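PDB 6CJ4: citrate lyase subunit beta-like protein from Mycobacterium tuberculosis H37Rv, which probably acts as a magnesium-dependent carbon-carbon lyase of the HpcH/HpaI aldolase family, works as a homotrimer and may play a role in fatty acid biosynthesis. Local coordinates for residues L118-R123 with A144-A149; D42-V47 with V70-A75. One frame throughout, in Å; residues are numbered along the deposited sequence.

Interaction 1: residues L118-R123 with A144-A149; sequences LVETAR and AEDLIA. With MG (magnesium ion), chain B; AAE (acetoacetic acid), chain D.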
loop_
_atom_site.group_PDB
_atom_site.type_symbol
_atom_site.label_atom_id
_atom_site.label_comp_id
_atom_site.label_asym_id
_atom_site.label_seq_id
_atom_site.Cartn_x
_atom_site.Cartn_y
_atom_site.Cartn_z
ATOM N N LEU A 118 -8.641 12.314 -10.950
ATOM C CA LEU A 118 -8.969 10.904 -11.157
ATOM C C LEU A 118 -7.651 10.175 -11.402
ATOM O O LEU A 118 -7.047 10.288 -12.476
ATOM C CB LEU A 118 -9.957 10.744 -12.309
ATOM C CG LEU A 118 -10.216 9.331 -12.848
ATOM C CD1 LEU A 118 -10.631 8.348 -11.743
ATOM C CD2 LEU A 118 -11.278 9.385 -13.968
ATOM N N VAL A 119 -7.196 9.442 -10.389
ATOM C CA VAL A 119 -5.950 8.688 -10.465
ATOM C C VAL A 119 -6.263 7.301 -11.015
ATOM O O VAL A 119 -7.045 6.551 -10.425
ATOM C CB VAL A 119 -5.270 8.594 -9.088
ATOM C CG1 VAL A 119 -4.118 7.595 -9.140
ATOM C CG2 VAL A 119 -4.768 9.962 -8.644
ATOM N N GLU A 120 -5.636 6.959 -12.139
ATOM C CA GLU A 120 -5.954 5.724 -12.849
ATOM C C GLU A 120 -4.757 5.256 -13.664
ATOM O O GLU A 120 -4.926 4.614 -14.706
ATOM C CB GLU A 120 -7.196 5.921 -13.749
ATOM C CG GLU A 120 -7.122 7.163 -14.640
ATOM C CD GLU A 120 -8.408 7.434 -15.416
ATOM O OE1 GLU A 120 -9.288 6.542 -15.463
ATOM O OE2 GLU A 120 -8.534 8.544 -15.989
ATOM N N THR A 121 -3.546 5.600 -13.219
ATOM C CA THR A 121 -2.299 5.139 -13.814
ATOM C C THR A 121 -1.309 4.913 -12.682
ATOM O O THR A 121 -1.487 5.430 -11.576
ATOM C CB THR A 121 -1.699 6.156 -14.808
ATOM O OG1 THR A 121 -1.247 7.317 -14.088
ATOM C CG2 THR A 121 -2.714 6.584 -15.865
ATOM N N ALA A 122 -0.252 4.144 -12.973
ATOM C CA ALA A 122 0.756 3.868 -11.952
ATOM C C ALA A 122 1.435 5.149 -11.479
ATOM O O ALA A 122 1.677 5.325 -10.277
ATOM C CB ALA A 122 1.790 2.873 -12.482
ATOM N N ARG A 123 1.756 6.059 -12.405
ATOM C CA ARG A 123 2.393 7.306 -11.994
ATOM C C ARG A 123 1.483 8.109 -11.067
ATOM O O ARG A 123 1.944 8.678 -10.070
ATOM C CB ARG A 123 2.789 8.126 -13.220
ATOM C CG ARG A 123 3.391 9.474 -12.856
ATOM C CD ARG A 123 4.732 9.281 -12.205
ATOM N NE ARG A 123 5.714 8.871 -13.201
ATOM C CZ ARG A 123 6.550 9.702 -13.814
ATOM N NH1 ARG A 123 6.536 10.997 -13.522
ATOM N NH2 ARG A 123 7.405 9.233 -14.716
ATOM N N ALA A 144 -10.086 1.777 -11.832
ATOM C CA ALA A 144 -9.411 0.482 -11.882
ATOM C C ALA A 144 -9.068 0.059 -13.301
ATOM O O ALA A 144 -8.067 -0.642 -13.513
ATOM C CB ALA A 144 -10.287 -0.600 -11.240
ATOM N N GLU A 145 -9.905 0.420 -14.275
ATOM C CA GLU A 145 -9.760 -0.150 -15.610
ATOM C C GLU A 145 -8.629 0.520 -16.377
ATOM O O GLU A 145 -7.796 -0.165 -16.982
ATOM C CB GLU A 145 -11.085 -0.055 -16.363
ATOM C CG GLU A 145 -12.262 -0.596 -15.549
ATOM C CD GLU A 145 -12.044 -2.034 -15.080
ATOM O OE1 GLU A 145 -11.498 -2.845 -15.859
ATOM O OE2 GLU A 145 -12.413 -2.350 -13.924
ATOM N N ASP A 146 -8.582 1.858 -16.367
ATOM C CA ASP A 146 -7.429 2.539 -16.953
ATOM C C ASP A 146 -6.146 2.188 -16.208
ATOM O O ASP A 146 -5.068 2.134 -16.818
ATOM C CB ASP A 146 -7.642 4.057 -16.966
ATOM C CG ASP A 146 -8.260 4.555 -18.269
ATOM O OD1 ASP A 146 -7.823 4.103 -19.348
ATOM O OD2 ASP A 146 -9.189 5.394 -18.217
ATOM N N LEU A 147 -6.237 1.954 -14.895
ATOM C CA LEU A 147 -5.058 1.545 -14.138
ATOM C C LEU A 147 -4.501 0.248 -14.696
ATOM O O LEU A 147 -3.327 0.169 -15.069
ATOM C CB LEU A 147 -5.397 1.390 -12.653
ATOM C CG LEU A 147 -4.281 0.813 -11.773
ATOM C CD1 LEU A 147 -3.121 1.795 -11.638
ATOM C CD2 LEU A 147 -4.802 0.391 -10.396
ATOM N N ILE A 148 -5.353 -0.772 -14.799
ATOM C CA ILE A 148 -4.914 -2.060 -15.314
ATOM C C ILE A 148 -4.453 -1.921 -16.759
ATOM O O ILE A 148 -3.464 -2.542 -17.170
ATOM C CB ILE A 148 -6.046 -3.091 -15.160
ATOM C CG1 ILE A 148 -6.225 -3.442 -13.681
ATOM C CG2 ILE A 148 -5.774 -4.334 -16.006
ATOM C CD1 ILE A 148 -5.087 -4.272 -13.103
ATOM N N ALA A 149 -5.149 -1.097 -17.550
ATOM C CA ALA A 149 -4.780 -0.946 -18.953
ATOM C C ALA A 149 -3.379 -0.358 -19.085
ATOM O O ALA A 149 -2.550 -0.864 -19.851
ATOM C CB ALA A 149 -5.804 -0.071 -19.681
HETATM MG MG MG B . -10.649 6.000 -16.982
HETATM O O1 AAE D . -10.794 4.064 -16.090
HETATM C C2 AAE D . -11.691 3.622 -15.327
HETATM O O3 AAE D . -11.448 2.650 -14.555
HETATM C C4 AAE D . -13.053 4.240 -15.314
HETATM C C5 AAE D . -13.144 5.729 -15.200
HETATM O O8 AAE D . -12.322 6.434 -15.779
HETATM C C9 AAE D . -14.255 6.332 -14.412
HETATM O O HOH W 1 -10.482 8.032 -17.563
HETATM O O HOH W 2 -11.924 5.584 -18.601
#
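Glu120 and Asp146 lie side by side and share one magnesium ion where the loop after strand 114-119 meets the start of helix 144-150. Leu118 comes first: with CG anti to its backbone N (chi1 169°), it lays methyl CD2 3.6 Å from the keto oxygen O8 of acetoacetate, an apolar wall beside the ligand. Glu120 follows just beyond the strand. Its chi1 of 50° puts CG between the backbone N and the carbonyl carbon, and from there the extended chain carries OE1 to the magnesium at 2.1 Å. Asp146 OD2 binds the same ion at 2.0 Å, with the two carboxylate planes nearly perpendicular (88°). OE1 and OD2 stand 3.0 Å apart, a separation the shared cation makes tolerable; Lys100 helps by hydrogen-bonding Asp146 OD2 through NZ and Glu120 OE2 through its backbone N. Water 1, itself a metal ligand, donates to OE2. The backbone oxygen of Glu120 receives a CH...O contact from Leu147 CA at 3.1 Å. Thr121 turns its side chain the other way, as suits an N-cap: OG1 bonds Gly124 N and Glu102. Its carbonyl carbon is met instead by Leu147 CD1 at 3.8 Å, and the same methyl touches the backbone of Ala122, a small residue that also packs on Ser179 of the second subunit. Acetoacetate chelates the magnesium through O1 and O8, and two waters complete an octahedron. Its carboxylate rests on the helix start, where Glu145 N donates to O3 (2.7 Å) and Asp146 N to O1 (3.1 Å). Metal and helix terminus thus both face the ligand's oxygens, and would probably draw electron density toward them and polarise the keto group, as in metal-dependent relatives of this family.

Interaction 2: residues D42-V47 with V70-A75; sequences DLEDGV and VVRINA. With AAE (acetoacetic acid), chain D; ACT (acetate ion), chain C.
Arg72 grips Asp42 side-on in a salt bridge, one nitrogen to each carboxylate oxygen. NE points almost straight at OD1 (2.8 Å, 176° at the hydrogen), while NH2 reaches OD2 at 2.9 Å; the two planes are tilted 53° apart. Glu44 supplies a second salt bridge, its OE1 lying over the centre of the guanidinium, 3.3 Å from Arg72 CZ; toward the arginine it acts by charge only, since no guanidinium N-H points at it, while Asp45 N donates to the same OE1. Lys100 pairs with Glu44 OE2.

Among the hydrogen bonds, Leu43 N donates to Arg72 O at 2.9 Å, extending the parallel strand pairing, and Asn74 ND2 meets Leu43 O from above its carbonyl plane while also donating to Asp84 OD2 of helix 79-89. Asp42 also orders its own loop: Glu44 N reaches OD1, making an Asx turn, and Gly46 N, with no side chain in the way, reaches OD2, each from the carboxylate face opposite the arginine's nitrogen.

Apolar contact is modest, Leu43 CD1 lying 3.8 Å from Val71 CG1 on the side covered by helix 52-61.

A bend at chi3 (76°) lets Arg72 NH1 donate to O8 of acetoacetate at 3.0 Å. Arg72 NH2 donates to OXT of an acetate ion, probably from the crystallisation liquor, at 2.7 Å. Held by Asp42, the guanidinium is fixed in rotation, and its charge would probably polarise the keto group.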
loop_
_atom_site.group_PDB
_atom_site.type_symbol
_atom_site.label_atom_id
_atom_site.label_comp_id
_atom_site.label_asym_id
_atom_site.label_seq_id
_atom_site.Cartn_x
_atom_site.Cartn_y
_atom_site.Cartn_z
ATOM N N ASP A 42 -19.363 14.424 -19.129
ATOM C CA ASP A 42 -18.115 13.781 -19.515
ATOM C C ASP A 42 -17.700 14.219 -20.913
ATOM O O ASP A 42 -18.427 13.982 -21.882
ATOM C CB ASP A 42 -18.269 12.262 -19.453
ATOM C CG ASP A 42 -16.948 11.539 -19.583
ATOM O OD1 ASP A 42 -15.877 12.193 -19.475
ATOM O OD2 ASP A 42 -16.981 10.307 -19.796
ATOM N N LEU A 43 -16.512 14.814 -21.020
ATOM C CA LEU A 43 -15.890 15.083 -22.311
ATOM C C LEU A 43 -14.788 14.086 -22.656
ATOM O O LEU A 43 -14.231 14.160 -23.760
ATOM C CB LEU A 43 -15.312 16.505 -22.335
ATOM C CG LEU A 43 -16.310 17.643 -22.117
ATOM C CD1 LEU A 43 -15.542 18.948 -21.871
ATOM C CD2 LEU A 43 -17.269 17.776 -23.315
ATOM N N GLU A 44 -14.459 13.169 -21.744
ATOM C CA GLU A 44 -13.365 12.226 -21.958
ATOM C C GLU A 44 -13.900 10.880 -22.446
ATOM O O GLU A 44 -14.593 10.835 -23.462
ATOM C CB GLU A 44 -12.525 12.063 -20.685
ATOM C CG GLU A 44 -11.079 11.581 -20.951
ATOM C CD GLU A 44 -10.682 10.369 -20.110
ATOM O OE1 GLU A 44 -11.573 9.716 -19.516
ATOM O OE2 GLU A 44 -9.469 10.071 -20.043
ATOM N N ASP A 45 -13.609 9.782 -21.731
ATOM C CA ASP A 45 -13.745 8.458 -22.337
ATOM C C ASP A 45 -15.182 8.082 -22.665
ATOM O O ASP A 45 -15.395 7.191 -23.493
ATOM C CB ASP A 45 -13.122 7.388 -21.435
ATOM C CG ASP A 45 -11.621 7.282 -21.626
ATOM O OD1 ASP A 45 -11.106 7.950 -22.548
ATOM O OD2 ASP A 45 -10.963 6.550 -20.855
ATOM N N GLY A 46 -16.171 8.727 -22.052
ATOM C CA GLY A 46 -17.545 8.433 -22.428
ATOM C C GLY A 46 -17.972 9.007 -23.761
ATOM O O GLY A 46 -19.077 8.691 -24.221
ATOM N N VAL A 47 -17.144 9.837 -24.394
ATOM C CA VAL A 47 -17.491 10.467 -25.664
ATOM C C VAL A 47 -16.476 10.053 -26.720
ATOM O O VAL A 47 -15.264 10.204 -26.519
ATOM C CB VAL A 47 -17.559 12.000 -25.544
ATOM C CG1 VAL A 47 -17.830 12.614 -26.906
ATOM C CG2 VAL A 47 -18.655 12.382 -24.571
ATOM N N VAL A 70 -20.151 18.547 -12.238
ATOM C CA VAL A 70 -18.713 18.527 -12.483
ATOM C C VAL A 70 -18.523 18.190 -13.956
ATOM O O VAL A 70 -19.336 17.464 -14.537
ATOM C CB VAL A 70 -18.015 17.476 -11.575
ATOM C CG1 VAL A 70 -16.553 17.275 -11.964
ATOM C CG2 VAL A 70 -18.142 17.866 -10.100
ATOM N N VAL A 71 -17.454 18.701 -14.570
ATOM C CA VAL A 71 -17.161 18.390 -15.969
ATOM C C VAL A 71 -15.859 17.603 -16.030
ATOM O O VAL A 71 -14.802 18.112 -15.633
ATOM C CB VAL A 71 -17.075 19.656 -16.836
ATOM C CG1 VAL A 71 -16.710 19.289 -18.278
ATOM C CG2 VAL A 71 -18.415 20.432 -16.806
ATOM N N ARG A 72 -15.915 16.367 -16.536
ATOM C CA ARG A 72 -14.674 15.627 -16.753
ATOM C C ARG A 72 -14.057 16.069 -18.072
ATOM O O ARG A 72 -14.650 15.877 -19.142
ATOM C CB ARG A 72 -14.873 14.112 -16.750
ATOM C CG ARG A 72 -13.520 13.403 -16.987
ATOM C CD ARG A 72 -13.505 11.932 -16.550
ATOM N NE ARG A 72 -14.211 11.075 -17.493
ATOM C CZ ARG A 72 -14.146 9.745 -17.464
ATOM N NH1 ARG A 72 -13.400 9.140 -16.549
ATOM N NH2 ARG A 72 -14.810 9.030 -18.357
ATOM N N ILE A 73 -12.873 16.677 -17.990
ATOM C CA ILE A 73 -12.154 17.133 -19.171
ATOM C C ILE A 73 -11.179 16.051 -19.613
ATOM O O ILE A 73 -11.149 14.960 -19.038
ATOM C CB ILE A 73 -11.438 18.465 -18.891
ATOM C CG1 ILE A 73 -10.397 18.286 -17.771
ATOM C CG2 ILE A 73 -12.478 19.505 -18.507
ATOM C CD1 ILE A 73 -9.643 19.585 -17.382
ATOM N N ASN A 74 -10.394 16.334 -20.646
ATOM C CA ASN A 74 -9.435 15.358 -21.136
ATOM C C ASN A 74 -8.097 15.528 -20.420
ATOM O O ASN A 74 -7.906 16.444 -19.614
ATOM C CB ASN A 74 -9.319 15.469 -22.657
ATOM C CG ASN A 74 -10.520 14.844 -23.358
ATOM O OD1 ASN A 74 -10.530 13.643 -23.633
ATOM N ND2 ASN A 74 -11.559 15.644 -23.597
ATOM N N ALA A 75 -7.182 14.596 -20.687
ATOM C CA ALA A 75 -5.965 14.469 -19.896
ATOM C C ALA A 75 -5.006 15.638 -20.137
ATOM O O ALA A 75 -5.038 16.308 -21.177
ATOM C CB ALA A 75 -5.259 13.145 -20.217
HETATM O O1 AAE D . -10.794 4.064 -16.090
HETATM C C2 AAE D . -11.691 3.622 -15.327
HETATM O O3 AAE D . -11.448 2.650 -14.555
HETATM C C4 AAE D . -13.053 4.240 -15.314
HETATM C C5 AAE D . -13.144 5.729 -15.200
HETATM O O8 AAE D . -12.322 6.434 -15.779
HETATM C C9 AAE D . -14.255 6.332 -14.412
HETATM C C ACT C . -15.787 5.684 -17.883
HETATM O O ACT C . -15.941 4.454 -17.630
HETATM O OXT ACT C . -14.710 6.312 -18.124
HETATM C CH3 ACT C . -17.118 6.523 -17.903
HETATM O O HOH W 3 -7.831 11.375 -21.503
#

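Overall arrangement
From the N terminus, the chain first reaches interaction 2: the loop after strand 38-42 is joined to the end of strand 69-72, closing a loop that contains helix 52-61. Interaction 1 follows in series, closing a second loop from the end of strand 114-119 through helices 122-126 and 128-133 and strand 137-142 to helix 144-150; the two neither nest nor cross. Both lie at the C-terminal ends of parallel strands in the eight-stranded TIM barrel, where the active sites of this fold sit. They converge on acetoacetate, about 15 Å apart between centres, and Leu118 CD2 packs 3.4 Å from Arg72 NH1. Lys100, after strand 95-98, binds residues of both.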